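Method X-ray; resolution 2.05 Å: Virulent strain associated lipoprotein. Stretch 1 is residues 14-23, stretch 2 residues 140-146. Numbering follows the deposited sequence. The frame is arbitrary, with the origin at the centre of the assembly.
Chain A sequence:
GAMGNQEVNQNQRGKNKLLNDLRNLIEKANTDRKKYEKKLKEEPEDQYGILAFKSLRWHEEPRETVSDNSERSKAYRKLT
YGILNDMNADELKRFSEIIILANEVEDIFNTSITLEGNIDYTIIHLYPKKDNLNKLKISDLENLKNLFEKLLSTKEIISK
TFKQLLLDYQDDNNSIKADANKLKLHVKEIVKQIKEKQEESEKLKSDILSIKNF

Stretch 1, residues 14-23: GKNKLLNDLR
Stretch 2 140-146: DLENLKN

Not one hydrogen bond or salt bridge crosses between these two helical stretches; the contact is chiefly side-chain packing, centred on Leu141, whose side chain sits as a knob in a hole formed by Lys15, Leu18, Leu19 and Leu22. Both segments belong to one chain, and touching residues lie at least 119 positions apart in sequence. Residues 15-23 form a helix that continues later in the chain; residues 140-146 lie within a helix that extends beyond both ends of the stretch. The helices run in the same general direction, their N-to-C axes 30° apart (signed crossing angle 30°) and 9.8 Å apart at closest approach. The register pairs Leu18 with Leu141 (CA to CA 6.6 Å) and Leu22 with Lys145 (CA to CA 6.0 Å), a four-residue step on each side that keeps the same helix faces in contact.

Backbone torsions of residues 15-23 and 140-146 are helical, with phi from -76° to -56° and psi from -49° to -34°. Regular i to i+4 hydrogen bonds hold each segment, from Leu18 N to Gly14 O (3.0 Å) through Arg23 N to Leu19 O (2.9 Å), and from Leu144 N to Asp140 O (2.9 Å) through Asn146 N to Glu142 O (3.0 Å).

The contact buries 437 Å², both sides summed, and Leu141 contributes the largest share. Its CA-to-CB bond points toward stretch 1, and its mt rotamer (chi1 -72°, chi2 169°) brings CD1 to 3.8 Å from Lys15 CG and 3.9 Å from Leu19 CD2. Lys15 (chi1 to chi3 t, chi4 -95°) suits this place because its aliphatic stem packs while NZ is hydrogen-bonded elsewhere in the structure. Leu19 is also mt; its CB points away, yet its branched end reaches back to the knob.

Leu18, mt and directed toward stretch 2, places CD1 4.2 Å from Leu141 CB and 4.0 Å from Glu142 N, while CD2 lies 3.8 Å from Lys145 CD. Leu22 is buried, with chi1 t (-154°) and chi2 between wells at 32°. Its CD2 lies 3.6 Å from Leu141 O, 3.9 Å from Leu141 CD2 and 4.0 Å from Leu144 CD2; its CD1 approaches Lys145 CA at 3.7 Å. Leucine fits here because its two methyls can fill space against both backbone and side chains. Leu144, buried with a tp rotamer, points sideways and adds a smaller apolar surface.

Lys145 points toward stretch 1 with chi1 to chi3 t and chi4 m (-88°), so its extended methylenes cover Leu18 and Leu22. Its CE comes within 3.6 Å of Asp21 OD2, but NZ stays 4.5 Å from that OD2, beyond a salt bridge, and is hydrogen-bonded elsewhere in the structure. Asp21 (chi1 -76°, chi2 -23°) instead bonds one turn back within its own helix: Lys17 NZ donates to OD2 at 3.1 Å in a salt bridge, with a weak bond to Asp21 OD1 at 3.4 Å. Lys17 reaches it with chi1 to chi3 t and chi4 m.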

# COMPACT_ATOMS: atom_id res chain seq x y z
N GLY A 14 10.72 0.30 31.02
CA GLY A 14 10.20 1.00 29.83
C GLY A 14 11.06 0.74 28.61
O GLY A 14 10.53 0.38 27.57
N LYS A 15 12.39 0.87 28.73
CA LYS A 15 13.26 0.67 27.58
C LYS A 15 13.11 -0.79 27.05
O LYS A 15 13.02 -1.05 25.85
CB LYS A 15 14.71 0.99 27.92
CG LYS A 15 15.61 1.16 26.70
CD LYS A 15 17.06 1.37 27.06
CE LYS A 15 17.82 2.17 25.99
NZ LYS A 15 18.55 1.34 24.99
N ASN A 16 13.07 -1.74 27.98
CA ASN A 16 13.08 -3.17 27.65
C ASN A 16 11.81 -3.49 26.89
O ASN A 16 11.86 -4.07 25.80
CB ASN A 16 13.25 -4.01 28.90
CG ASN A 16 14.64 -3.86 29.51
OD1 ASN A 16 15.61 -3.57 28.84
ND2 ASN A 16 14.75 -4.17 30.78
N LYS A 17 10.69 -3.01 27.40
CA LYS A 17 9.44 -3.24 26.73
C LYS A 17 9.36 -2.60 25.32
O LYS A 17 8.82 -3.19 24.39
CB LYS A 17 8.24 -2.79 27.59
CG LYS A 17 6.96 -3.20 26.89
CD LYS A 17 5.71 -3.31 27.74
CE LYS A 17 4.64 -4.06 26.96
NZ LYS A 17 4.04 -3.21 25.90
N LEU A 18 9.85 -1.37 25.19
CA LEU A 18 9.89 -0.71 23.89
C LEU A 18 10.73 -1.45 22.87
O LEU A 18 10.37 -1.55 21.65
CB LEU A 18 10.43 0.73 24.10
CG LEU A 18 9.43 1.74 24.67
CD1 LEU A 18 10.13 3.05 25.04
CD2 LEU A 18 8.34 2.02 23.64
N LEU A 19 11.89 -1.92 23.33
CA LEU A 19 12.78 -2.67 22.44
C LEU A 19 11.99 -3.87 21.93
O LEU A 19 11.98 -4.14 20.72
CB LEU A 19 14.09 -3.07 23.11
CG LEU A 19 15.13 -1.96 23.30
CD1 LEU A 19 16.24 -2.37 24.27
CD2 LEU A 19 15.75 -1.57 21.96
N ASN A 20 11.32 -4.56 22.87
CA ASN A 20 10.58 -5.76 22.51
C ASN A 20 9.43 -5.44 21.56
O ASN A 20 9.24 -6.14 20.58
CB ASN A 20 10.09 -6.50 23.78
CG ASN A 20 11.21 -7.21 24.50
OD1 ASN A 20 12.16 -7.61 23.89
ND2 ASN A 20 11.12 -7.37 25.77
N ASP A 21 8.65 -4.39 21.85
CA ASP A 21 7.46 -4.13 21.05
C ASP A 21 7.87 -3.75 19.57
O ASP A 21 7.25 -4.03 18.58
CB ASP A 21 6.75 -2.93 21.61
CG ASP A 21 5.99 -3.20 22.86
OD1 ASP A 21 5.62 -4.38 23.16
OD2 ASP A 21 5.75 -2.18 23.53
N LEU A 22 8.98 -3.08 19.51
CA LEU A 22 9.48 -2.55 18.26
C LEU A 22 10.10 -3.65 17.42
O LEU A 22 9.84 -3.75 16.20
CB LEU A 22 10.43 -1.43 18.66
CG LEU A 22 10.78 -0.25 17.81
CD1 LEU A 22 9.67 0.23 16.89
CD2 LEU A 22 11.28 0.82 18.77
N ARG A 23 10.82 -4.59 18.05
CA ARG A 23 11.23 -5.78 17.30
C ARG A 23 10.07 -6.56 16.85
O ARG A 23 10.07 -7.07 15.75
CB ARG A 23 12.20 -6.72 18.08
CG ARG A 23 13.59 -6.20 18.14
CD ARG A 23 14.48 -7.03 19.09
NE ARG A 23 15.67 -6.28 18.94
CZ ARG A 23 16.36 -5.67 19.87
NH1 ARG A 23 16.19 -5.87 21.18
NH2 ARG A 23 17.36 -4.93 19.43
N ASP A 140 13.81 8.38 21.88
CA ASP A 140 13.96 8.02 20.44
C ASP A 140 13.19 6.71 20.11
O ASP A 140 12.64 6.57 19.01
CB ASP A 140 15.41 7.74 20.08
CG ASP A 140 16.25 8.99 19.90
OD1 ASP A 140 15.72 10.11 19.84
OD2 ASP A 140 17.48 8.82 19.80
N LEU A 141 13.23 5.73 21.02
CA LEU A 141 12.55 4.44 20.82
C LEU A 141 11.08 4.66 20.88
O LEU A 141 10.35 4.07 20.11
CB LEU A 141 12.92 3.38 21.92
CG LEU A 141 14.33 2.78 21.85
CD1 LEU A 141 14.59 1.98 23.13
CD2 LEU A 141 14.57 1.93 20.58
N GLU A 142 10.62 5.43 21.88
CA GLU A 142 9.24 5.80 21.98
C GLU A 142 8.71 6.51 20.70
O GLU A 142 7.64 6.22 20.17
CB GLU A 142 9.06 6.70 23.16
CG GLU A 142 7.62 6.92 23.49
CD GLU A 142 7.45 7.24 24.97
OE1 GLU A 142 8.48 7.53 25.63
OE2 GLU A 142 6.29 7.20 25.45
N ASN A 143 9.52 7.43 20.20
CA ASN A 143 9.17 8.19 19.01
C ASN A 143 9.11 7.25 17.80
O ASN A 143 8.11 7.25 17.08
CB ASN A 143 10.19 9.32 18.83
CG ASN A 143 9.77 10.31 17.79
OD1 ASN A 143 8.65 10.80 17.79
ND2 ASN A 143 10.66 10.59 16.88
N LEU A 144 10.12 6.40 17.67
CA LEU A 144 10.21 5.46 16.59
C LEU A 144 9.02 4.52 16.57
O LEU A 144 8.44 4.24 15.49
CB LEU A 144 11.55 4.69 16.63
CG LEU A 144 11.78 3.55 15.66
CD1 LEU A 144 11.63 4.01 14.22
CD2 LEU A 144 13.16 2.90 15.88
N LYS A 145 8.66 4.03 17.75
CA LYS A 145 7.52 3.15 17.84
C LYS A 145 6.23 3.86 17.43
O LYS A 145 5.46 3.33 16.69
CB LYS A 145 7.37 2.55 19.24
CG LYS A 145 6.10 1.66 19.39
CD LYS A 145 5.78 1.46 20.87
CE LYS A 145 4.81 0.32 21.15
NZ LYS A 145 3.44 0.87 21.08
N ASN A 146 5.98 5.04 17.95
CA ASN A 146 4.80 5.78 17.61
C ASN A 146 4.78 6.13 16.09
O ASN A 146 3.72 6.06 15.49
CB ASN A 146 4.72 7.07 18.41
CG ASN A 146 4.50 6.82 19.91
OD1 ASN A 146 3.95 5.80 20.34
ND2 ASN A 146 4.91 7.79 20.71